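Local coordinates for aromatic amino acid aminotransferase I (Candida albicans WO-1, PDB 6HNU), which probably transfers the amino group of aromatic L-amino acids to 2-oxoglutarate, giving the aromatic oxo-acid and L-glutamate, with pyridoxal 5'-phosphate as cofactor, at residues 61-66 with 345-350; 250-255 with 361-366; 300-305 with 350-355. One frame throughout, in Å; residues are numbered along the deposited sequence.

How the contacts relate
All three contacts use helix 334-377, in the order 1, 3, 2 along it, and all reach the second subunit. Contact 1 lies furthest out, about 23 Å from the chain's centre, although most of its touching residues are buried; contacts 2 and 3 sit deeper, at about 15 and 14 Å, and join the helix to loops of the cofactor-binding fold. Contacts 1 and 3 share Ser350, touch through Trp347 and Trp355 and a probable Ser66-Asp354 hydrogen bond, and each pair an indole N-H with a backbone oxygen. In contact 2 a backbone N-H meets a threonine hydroxyl, beside a leucine-tyrosine CH-pi contact. Its Leu252 and Phe251 pack lightly on Lys300 and Val301 of contact 3.

Contact 1 (61-66 with 345-350); sequences DIPTPS and RKWGHS
Where strand 57-62 leaves its two-stranded antiparallel sheet, Ile62, Pro63 and Pro65 gather around the indole of Trp347 on the long helix 334-377. The sheet belongs to the dimer interface: at Asp61 it runs on as an antiparallel ladder with a strand of the second subunit. The polar link is a hydrogen bond from Trp347 NE1 to Pro63 O, 2.9 Å long. It is bent, with 140° at the hydrogen, and the donor is tilted 28° from the carbonyl plane, so the indole meets the peptide at a slant. The pyrrolidine of Pro63 sits further along the indole, CG lying 4.1 Å from Trp347 CZ2.

Ile62 and Pro65 touch the five-membered ring from opposite sides of its plane. Pro65 crosses the tryptophan side chain at about a right angle, with CD 3.7 Å from Trp347 CD1 and CG 3.9 Å from Trp347 CG. Ile62 holds CG1 in the crowded position between its backbone N and carbonyl carbon (chi1 73°), and CD1 then extends from it to meet the indole. Its CD1 also lies near CG of Lys346, whose chain then leads away from the contact. Pro54 of the second subunit packs on Ile62, Pro63 and Trp347 together, and Phe67 meets Trp347 edge-to-face. The indole nitrogen is thus flanked by two kinds of neighbour: Pro63 O takes its N-H, while Ile62 CD1 packs 3.6 Å from Trp347 NE1.

Contact 2 (250-255 with 361-366); sequences YFLQME and AEYTHK
Leu252, in the loop that follows strand 242-246, puts a methyl over the ring of Tyr363. CD2 stands 3.8 Å from the centroid of the Tyr363 ring and 13° off its normal, a CH-pi contact over the face, while CD1, on the same side of the ring, stands 3.8 Å from the rim atom Tyr363 CE2. Leu49 of the second subunit also packs on Tyr363. Next, the CB of Gln253 points away from segment 361-366, and NE2 donates to Tyr250 O at 2.8 Å. Met254 points at the helix and slides past Thr364 in the opposite direction. Its extended chi2 (170°) carries SD to 3.3 Å from Tyr363 O. Glu255 closes the run: its N donates to Thr364 OG1 at 3.1 Å with a fairly straight 157° at the hydrogen, and its CB rests 3.8 Å from Thr364 CG2. The Glu255 carboxylate forms a salt bridge with Arg360.

Thr364 OG1 also bonds to Arg360 O, one turn earlier, so the hydroxyl accepts from the loop and donates within its own helix. This one hydroxyl takes part in two bonds, alongside the ties of Glu255 to Arg360 and Arg367, beside a largely apolar leucine-tyrosine contact.

Contact 3 (300-305 with 350-355); sequences KVLAPG and SGYLDW. With PLP (pyridoxal-5'-phosphate), chain I.
Val301 and Trp355 make the central link between helix 334-377 and the loop that carries the cofactor-site lysine in the fold-type-1 architecture of these PLP-dependent aminotransferases. Trp355 NE1 donates to Val301 O at 2.9 Å with 154° at the hydrogen. The oxygen lies in the indole plane, but the donor stands above the carbonyl plane, 41° out of it, and the C=O...N angle is 136°. With CG anti to the backbone N, the Trp355 side chain leaves the helix towards the loop.

Around this bond the contacts are apolar. CG1 of Val301 touches both aromatic residues, 4.0 Å from Tyr352 CE1 and 3.9 Å from Trp355 CD1. Its side chain crosses that of Tyr352 at about a right angle and runs past Trp355 in the opposite direction. Leu302 CD2 comes to the Tyr352 ring at its edge and within 4.1 Å of Trp355 NE1.

One shell out, Leu356 and Leu359 pack on Val301, and Phe67 meets Trp355 edge-to-face. Pro54 of the second subunit packs on Leu302. The backbone held here leads directly to Lys300, which lines the pyridoxal phosphate pocket and is probably the lysine that forms the internal aldimine, as in other members of this family. Lys300 NZ is hydrogen-bonded to Tyr105 OH of the second subunit.

Contact 1 (61-66 with 345-350)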
loop_
_atom_site.group_PDB
_atom_site.type_symbol
_atom_site.label_atom_id
_atom_site.label_comp_id
_atom_site.label_asym_id
_atom_site.label_seq_id
_atom_site.Cartn_x
_atom_site.Cartn_y
_atom_site.Cartn_z
ATOM N N ASP B 61 6.554 -19.608 -13.817
ATOM C CA ASP B 61 7.662 -20.047 -14.683
ATOM C C ASP B 61 8.629 -18.880 -14.782
ATOM O O ASP B 61 8.161 -17.758 -15.083
ATOM C CB ASP B 61 7.130 -20.481 -16.037
ATOM C CG ASP B 61 6.353 -21.783 -16.013
ATOM O OD1 ASP B 61 6.262 -22.441 -14.921
ATOM O OD2 ASP B 61 5.864 -22.124 -17.105
ATOM N N ILE B 62 9.899 -19.124 -14.451
ATOM C CA ILE B 62 10.953 -18.085 -14.351
ATOM C C ILE B 62 12.193 -18.556 -15.089
ATOM O O ILE B 62 12.365 -19.755 -15.306
ATOM C CB ILE B 62 11.224 -17.777 -12.867
ATOM C CG1 ILE B 62 11.996 -18.900 -12.178
ATOM C CG2 ILE B 62 9.881 -17.485 -12.187
ATOM C CD1 ILE B 62 12.216 -18.673 -10.679
ATOM N N PRO B 63 13.076 -17.625 -15.499
ATOM C CA PRO B 63 14.332 -18.010 -16.153
ATOM C C PRO B 63 15.342 -18.630 -15.181
ATOM O O PRO B 63 15.110 -18.545 -13.949
ATOM C CB PRO B 63 14.817 -16.698 -16.795
ATOM C CG PRO B 63 14.208 -15.615 -15.945
ATOM C CD PRO B 63 12.864 -16.163 -15.500
ATOM N N THR B 64 16.415 -19.243 -15.724
ATOM C CA THR B 64 17.380 -20.062 -14.945
ATOM C C THR B 64 18.749 -19.397 -14.950
ATOM O O THR B 64 19.269 -19.017 -15.995
ATOM C CB THR B 64 17.436 -21.514 -15.443
ATOM O OG1 THR B 64 17.794 -21.495 -16.826
ATOM C CG2 THR B 64 16.108 -22.214 -15.252
ATOM N N PRO B 65 19.383 -19.229 -13.767
ATOM C CA PRO B 65 20.748 -18.759 -13.721
ATOM C C PRO B 65 21.603 -19.724 -14.539
ATOM O O PRO B 65 21.319 -20.925 -14.529
ATOM C CB PRO B 65 21.111 -18.817 -12.247
ATOM C CG PRO B 65 19.786 -18.786 -11.513
ATOM C CD PRO B 65 18.831 -19.508 -12.433
ATOM N N SER B 66 22.641 -19.216 -15.220
ATOM C CA SER B 66 23.191 -17.883 -15.057
ATOM C C SER B 66 22.679 -16.920 -16.137
ATOM O O SER B 66 23.328 -15.863 -16.327
ATOM C CB SER B 66 24.703 -17.952 -15.048
ATOM O OG SER B 66 25.139 -18.692 -13.910
ATOM N N ARG B 345 15.069 -17.501 -3.738
ATOM C CA ARG B 345 15.647 -18.710 -3.094
ATOM C C ARG B 345 15.918 -19.779 -4.148
ATOM O O ARG B 345 16.898 -20.515 -3.976
ATOM C CB ARG B 345 14.723 -19.194 -1.986
ATOM C CG ARG B 345 14.818 -18.268 -0.783
ATOM C CD ARG B 345 13.945 -18.647 0.375
ATOM N NE ARG B 345 14.229 -17.756 1.491
ATOM C CZ ARG B 345 15.245 -17.909 2.338
ATOM N NH1 ARG B 345 16.070 -18.943 2.208
ATOM N NH2 ARG B 345 15.436 -17.029 3.307
ATOM N N LYS B 346 15.152 -19.799 -5.231
ATOM C CA LYS B 346 15.379 -20.772 -6.338
ATOM C C LYS B 346 16.668 -20.365 -7.069
ATOM O O LYS B 346 17.537 -21.222 -7.349
ATOM C CB LYS B 346 14.179 -20.838 -7.279
ATOM C CG LYS B 346 14.350 -21.806 -8.449
ATOM C CD LYS B 346 14.545 -23.241 -7.974
ATOM C CE LYS B 346 14.789 -24.210 -9.111
ATOM N NZ LYS B 346 15.028 -25.575 -8.585
ATOM N N TRP B 347 16.841 -19.063 -7.307
ATOM C CA TRP B 347 18.065 -18.526 -7.934
ATOM C C TRP B 347 19.226 -18.586 -6.951
ATOM O O TRP B 347 20.390 -18.779 -7.380
ATOM C CB TRP B 347 17.785 -17.103 -8.403
ATOM C CG TRP B 347 16.875 -16.959 -9.575
ATOM C CD1 TRP B 347 16.253 -17.912 -10.323
ATOM C CD2 TRP B 347 16.539 -15.704 -10.166
ATOM N NE1 TRP B 347 15.530 -17.316 -11.319
ATOM C CE2 TRP B 347 15.695 -15.962 -11.247
ATOM C CE3 TRP B 347 16.887 -14.385 -9.867
ATOM C CZ2 TRP B 347 15.186 -14.936 -12.056
ATOM C CZ3 TRP B 347 16.378 -13.371 -10.650
ATOM C CH2 TRP B 347 15.549 -13.645 -11.744
ATOM N N GLY B 348 18.919 -18.413 -5.668
ATOM C CA GLY B 348 19.904 -18.182 -4.600
ATOM C C GLY B 348 20.593 -16.844 -4.752
ATOM O O GLY B 348 20.385 -16.133 -5.761
ATOM N N HIS B 349 21.357 -16.446 -3.758
ATOM C CA HIS B 349 22.158 -15.204 -3.862
ATOM C C HIS B 349 23.014 -15.255 -5.125
ATOM O O HIS B 349 23.206 -14.206 -5.798
ATOM C CB HIS B 349 22.983 -15.025 -2.602
ATOM C CG HIS B 349 22.137 -14.561 -1.493
ATOM N ND1 HIS B 349 21.537 -13.320 -1.525
ATOM C CD2 HIS B 349 21.742 -15.173 -0.359
ATOM C CE1 HIS B 349 20.817 -13.173 -0.449
ATOM N NE2 HIS B 349 20.957 -14.288 0.316
ATOM N N SER B 350 23.545 -16.438 -5.449
ATOM C CA SER B 350 24.440 -16.561 -6.615
ATOM C C SER B 350 23.664 -16.170 -7.873
ATOM O O SER B 350 24.205 -15.449 -8.711
ATOM C CB SER B 350 25.010 -17.985 -6.715
ATOM O OG SER B 350 26.014 -18.035 -7.711
#

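Contact 2 (250-255 with 361-366)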
loop_
_atom_site.group_PDB
_atom_site.type_symbol
_atom_site.label_atom_id
_atom_site.label_comp_id
_atom_site.label_asym_id
_atom_site.label_seq_id
_atom_site.Cartn_x
_atom_site.Cartn_y
_atom_site.Cartn_z
ATOM N N TYR B 250 19.736 1.568 -8.365
ATOM C CA TYR B 250 21.080 1.185 -7.889
ATOM C C TYR B 250 21.680 0.083 -8.761
ATOM O O TYR B 250 22.857 0.137 -9.034
ATOM C CB TYR B 250 21.055 0.703 -6.437
ATOM C CG TYR B 250 22.438 0.494 -5.873
ATOM C CD1 TYR B 250 23.207 1.567 -5.448
ATOM C CD2 TYR B 250 22.971 -0.778 -5.748
ATOM C CE1 TYR B 250 24.459 1.395 -4.903
ATOM C CE2 TYR B 250 24.231 -0.973 -5.217
ATOM C CZ TYR B 250 24.981 0.108 -4.810
ATOM O OH TYR B 250 26.205 -0.066 -4.294
ATOM N N PHE B 251 20.898 -0.868 -9.244
ATOM C CA PHE B 251 21.441 -2.027 -9.984
ATOM C C PHE B 251 21.341 -1.745 -11.488
ATOM O O PHE B 251 21.529 -2.676 -12.282
ATOM C CB PHE B 251 20.796 -3.321 -9.471
ATOM C CG PHE B 251 21.379 -3.752 -8.151
ATOM C CD1 PHE B 251 22.747 -3.962 -8.023
ATOM C CD2 PHE B 251 20.591 -3.840 -7.018
ATOM C CE1 PHE B 251 23.300 -4.298 -6.801
ATOM C CE2 PHE B 251 21.156 -4.162 -5.785
ATOM C CZ PHE B 251 22.506 -4.404 -5.687
ATOM N N LEU B 252 21.088 -0.479 -11.885
ATOM C CA LEU B 252 21.248 -0.062 -13.298
ATOM C C LEU B 252 22.595 0.644 -13.437
ATOM O O LEU B 252 22.797 1.332 -14.458
ATOM C CB LEU B 252 20.089 0.845 -13.727
ATOM C CG LEU B 252 18.692 0.260 -13.505
ATOM C CD1 LEU B 252 17.635 1.119 -14.156
ATOM C CD2 LEU B 252 18.592 -1.164 -14.026
ATOM N N GLN B 253 23.512 0.459 -12.483
ATOM C CA GLN B 253 24.934 0.833 -12.708
ATOM C C GLN B 253 25.469 0.110 -13.955
ATOM O O GLN B 253 25.035 -1.028 -14.267
ATOM C CB GLN B 253 25.775 0.613 -11.465
ATOM C CG GLN B 253 25.458 1.652 -10.395
ATOM C CD GLN B 253 26.166 1.376 -9.105
ATOM O OE1 GLN B 253 27.373 1.550 -8.987
ATOM N NE2 GLN B 253 25.432 0.860 -8.124
ATOM N N MET B 254 26.385 0.782 -14.661
ATOM C CA MET B 254 26.893 0.315 -15.961
ATOM C C MET B 254 28.412 0.443 -15.964
ATOM O O MET B 254 28.963 1.176 -15.136
ATOM C CB MET B 254 26.303 1.143 -17.108
ATOM C CG MET B 254 24.819 0.927 -17.285
ATOM S SD MET B 254 24.043 2.099 -18.420
ATOM C CE MET B 254 24.311 3.595 -17.459
ATOM N N GLU B 255 29.027 -0.199 -16.953
ATOM C CA GLU B 255 30.448 0.017 -17.306
ATOM C C GLU B 255 30.592 1.495 -17.686
ATOM O O GLU B 255 29.619 2.049 -18.239
ATOM C CB GLU B 255 30.861 -0.926 -18.441
ATOM C CG GLU B 255 30.600 -2.399 -18.166
ATOM C CD GLU B 255 31.115 -2.985 -16.860
ATOM O OE1 GLU B 255 31.979 -2.350 -16.199
ATOM O OE2 GLU B 255 30.613 -4.086 -16.495
ATOM N N ALA B 361 24.915 -5.610 -17.905
ATOM C CA ALA B 361 25.342 -5.794 -19.317
ATOM C C ALA B 361 24.295 -5.181 -20.263
ATOM O O ALA B 361 24.683 -4.378 -21.173
ATOM C CB ALA B 361 25.571 -7.261 -19.619
ATOM N N GLU B 362 23.017 -5.490 -20.076
ATOM C CA GLU B 362 21.943 -4.996 -20.987
ATOM C C GLU B 362 21.864 -3.466 -20.962
ATOM O O GLU B 362 21.786 -2.869 -22.065
ATOM C CB GLU B 362 20.556 -5.490 -20.587
ATOM C CG GLU B 362 20.406 -6.984 -20.623
ATOM C CD GLU B 362 20.494 -7.560 -22.018
ATOM O OE1 GLU B 362 20.083 -6.857 -22.970
ATOM O OE2 GLU B 362 20.947 -8.714 -22.133
ATOM N N TYR B 363 21.808 -2.846 -19.777
ATOM C CA TYR B 363 21.763 -1.359 -19.637
ATOM C C TYR B 363 23.041 -0.725 -20.191
ATOM O O TYR B 363 22.885 0.310 -20.893
ATOM C CB TYR B 363 21.462 -0.918 -18.201
ATOM C CG TYR B 363 19.976 -0.886 -17.958
ATOM C CD1 TYR B 363 19.265 -2.045 -17.767
ATOM C CD2 TYR B 363 19.264 0.300 -18.026
ATOM C CE1 TYR B 363 17.897 -2.047 -17.588
ATOM C CE2 TYR B 363 17.892 0.321 -17.853
ATOM C CZ TYR B 363 17.206 -0.848 -17.606
ATOM O OH TYR B 363 15.856 -0.886 -17.464
ATOM N N THR B 364 24.227 -1.270 -19.918
ATOM C CA THR B 364 25.516 -0.769 -20.486
ATOM C C THR B 364 25.392 -0.619 -22.003
ATOM O O THR B 364 25.734 0.471 -22.528
ATOM C CB THR B 364 26.686 -1.685 -20.111
ATOM O OG1 THR B 364 26.890 -1.590 -18.697
ATOM C CG2 THR B 364 27.948 -1.314 -20.851
ATOM N N HIS B 365 24.831 -1.615 -22.670
ATOM C CA HIS B 365 24.723 -1.603 -24.157
ATOM C C HIS B 365 23.735 -0.515 -24.594
ATOM O O HIS B 365 24.089 0.252 -25.540
ATOM C CB HIS B 365 24.386 -2.982 -24.717
ATOM C CG HIS B 365 24.249 -2.953 -26.204
ATOM N ND1 HIS B 365 25.278 -2.524 -27.020
ATOM C CD2 HIS B 365 23.212 -3.255 -27.011
ATOM C CE1 HIS B 365 24.869 -2.549 -28.273
ATOM N NE2 HIS B 365 23.608 -2.987 -28.294
ATOM N N LYS B 366 22.562 -0.428 -23.942
ATOM C CA LYS B 366 21.517 0.595 -24.244
ATOM C C LYS B 366 22.123 1.986 -24.135
ATOM O O LYS B 366 21.885 2.785 -25.055
ATOM C CB LYS B 366 20.328 0.514 -23.289
ATOM C CG LYS B 366 19.480 -0.735 -23.421
ATOM C CD LYS B 366 18.361 -0.763 -22.407
ATOM C CE LYS B 366 17.744 -2.137 -22.273
ATOM N NZ LYS B 366 17.135 -2.596 -23.539
#

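Contact 3 (300-305 with 350-355)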
loop_
_atom_site.group_PDB
_atom_site.type_symbol
_atom_site.label_atom_id
_atom_site.label_comp_id
_atom_site.label_asym_id
_atom_site.label_seq_id
_atom_site.Cartn_x
_atom_site.Cartn_y
_atom_site.Cartn_z
ATOM N N LYS B 300 12.583 -1.960 -10.765
ATOM C CA LYS B 300 13.417 -1.784 -11.975
ATOM C C LYS B 300 14.290 -3.024 -12.203
ATOM O O LYS B 300 15.040 -3.041 -13.209
ATOM C CB LYS B 300 14.347 -0.580 -11.879
ATOM C CG LYS B 300 13.772 0.678 -11.266
ATOM C CD LYS B 300 12.574 1.198 -11.949
ATOM C CE LYS B 300 12.075 2.419 -11.200
ATOM N NZ LYS B 300 10.924 3.051 -11.877
ATOM N N VAL B 301 14.206 -4.010 -11.296
ATOM C CA VAL B 301 15.074 -5.224 -11.294
ATOM C C VAL B 301 14.243 -6.440 -11.706
ATOM O O VAL B 301 14.680 -7.200 -12.604
ATOM C CB VAL B 301 15.775 -5.426 -9.943
ATOM C CG1 VAL B 301 16.483 -6.763 -9.909
ATOM C CG2 VAL B 301 16.737 -4.289 -9.624
ATOM N N LEU B 302 13.076 -6.646 -11.106
ATOM C CA LEU B 302 12.198 -7.777 -11.452
ATOM C C LEU B 302 11.005 -7.234 -12.241
ATOM O O LEU B 302 10.967 -7.457 -13.480
ATOM C CB LEU B 302 11.796 -8.504 -10.164
ATOM C CG LEU B 302 12.929 -9.101 -9.330
ATOM C CD1 LEU B 302 12.348 -9.846 -8.139
ATOM C CD2 LEU B 302 13.847 -10.034 -10.132
ATOM N N ALA B 303 10.068 -6.528 -11.599
ATOM C CA ALA B 303 8.909 -5.926 -12.304
ATOM C C ALA B 303 8.227 -4.915 -11.383
ATOM O O ALA B 303 8.108 -5.158 -10.191
ATOM C CB ALA B 303 7.945 -6.999 -12.755
ATOM N N PRO B 304 7.731 -3.781 -11.906
ATOM C CA PRO B 304 7.001 -2.820 -11.076
ATOM C C PRO B 304 5.785 -3.403 -10.337
ATOM O O PRO B 304 5.483 -2.962 -9.215
ATOM C CB PRO B 304 6.548 -1.752 -12.088
ATOM C CG PRO B 304 7.509 -1.869 -13.252
ATOM C CD PRO B 304 7.880 -3.332 -13.310
ATOM N N GLY B 305 5.097 -4.369 -10.955
ATOM C CA GLY B 305 3.829 -4.924 -10.437
ATOM C C GLY B 305 4.021 -5.769 -9.185
ATOM O O GLY B 305 3.015 -6.164 -8.604
ATOM N N SER B 350 23.545 -16.438 -5.449
ATOM C CA SER B 350 24.440 -16.561 -6.615
ATOM C C SER B 350 23.664 -16.170 -7.873
ATOM O O SER B 350 24.205 -15.449 -8.711
ATOM C CB SER B 350 25.010 -17.985 -6.715
ATOM O OG SER B 350 26.014 -18.035 -7.711
ATOM N N GLY B 351 22.482 -16.751 -8.054
ATOM C CA GLY B 351 21.612 -16.525 -9.220
ATOM C C GLY B 351 21.129 -15.090 -9.270
ATOM O O GLY B 351 21.066 -14.538 -10.353
ATOM N N TYR B 352 20.808 -14.499 -8.125
ATOM C CA TYR B 352 20.309 -13.096 -8.111
ATOM C C TYR B 352 21.473 -12.216 -8.582
ATOM O O TYR B 352 21.276 -11.305 -9.395
ATOM C CB TYR B 352 19.784 -12.709 -6.725
ATOM C CG TYR B 352 19.116 -11.357 -6.689
ATOM C CD1 TYR B 352 18.112 -11.046 -7.592
ATOM C CD2 TYR B 352 19.435 -10.421 -5.711
ATOM C CE1 TYR B 352 17.491 -9.809 -7.570
ATOM C CE2 TYR B 352 18.812 -9.184 -5.673
ATOM C CZ TYR B 352 17.807 -8.899 -6.582
ATOM O OH TYR B 352 17.203 -7.667 -6.602
ATOM N N LEU B 353 22.683 -12.468 -8.084
ATOM C CA LEU B 353 23.866 -11.729 -8.577
ATOM C C LEU B 353 23.983 -11.937 -10.091
ATOM O O LEU B 353 24.281 -10.958 -10.771
ATOM C CB LEU B 353 25.111 -12.181 -7.823
ATOM C CG LEU B 353 25.205 -11.725 -6.381
ATOM C CD1 LEU B 353 26.414 -12.376 -5.713
ATOM C CD2 LEU B 353 25.274 -10.201 -6.268
ATOM N N ASP B 354 23.798 -13.166 -10.608
ATOM C CA ASP B 354 23.883 -13.386 -12.065
ATOM C C ASP B 354 22.863 -12.474 -12.763
ATOM O O ASP B 354 23.141 -11.946 -13.886
ATOM C CB ASP B 354 23.638 -14.845 -12.448
ATOM C CG ASP B 354 24.666 -15.862 -11.965
ATOM O OD1 ASP B 354 25.840 -15.507 -11.864
ATOM O OD2 ASP B 354 24.267 -17.030 -11.793
ATOM N N TRP B 355 21.669 -12.375 -12.186
ATOM C CA TRP B 355 20.589 -11.564 -12.770
ATOM C C TRP B 355 21.027 -10.096 -12.813
ATOM O O TRP B 355 20.853 -9.437 -13.875
ATOM C CB TRP B 355 19.287 -11.762 -11.998
ATOM C CG TRP B 355 18.200 -10.896 -12.534
ATOM C CD1 TRP B 355 17.831 -9.656 -12.096
ATOM C CD2 TRP B 355 17.389 -11.193 -13.663
ATOM N NE1 TRP B 355 16.781 -9.198 -12.834
ATOM C CE2 TRP B 355 16.497 -10.103 -13.819
ATOM C CE3 TRP B 355 17.265 -12.300 -14.511
ATOM C CZ2 TRP B 355 15.505 -10.089 -14.795
ATOM C CZ3 TRP B 355 16.284 -12.278 -15.480
ATOM C CH2 TRP B 355 15.421 -11.188 -15.633
HETATM N N1 PLP I . 11.594 6.775 -6.702
HETATM C C2 PLP I . 12.113 7.312 -7.809
HETATM C C2A PLP I . 13.112 8.406 -7.671
HETATM C C3 PLP I . 11.732 6.873 -9.075
HETATM O O3 PLP I . 12.250 7.513 -10.166
HETATM C C4 PLP I . 10.764 5.852 -9.178
HETATM C C4A PLP I . 10.326 5.398 -10.496
HETATM C C5 PLP I . 10.259 5.273 -8.006
HETATM C C6 PLP I . 10.681 5.784 -6.805
HETATM C C5A PLP I . 9.169 4.230 -8.042
HETATM O O4P PLP I . 9.483 3.122 -7.155
HETATM P P PLP I . 8.519 1.948 -6.858
HETATM O O1P PLP I . 9.411 1.052 -6.029
HETATM O O2P PLP I . 8.106 1.351 -8.232
HETATM O O3P PLP I . 7.321 2.512 -6.097
#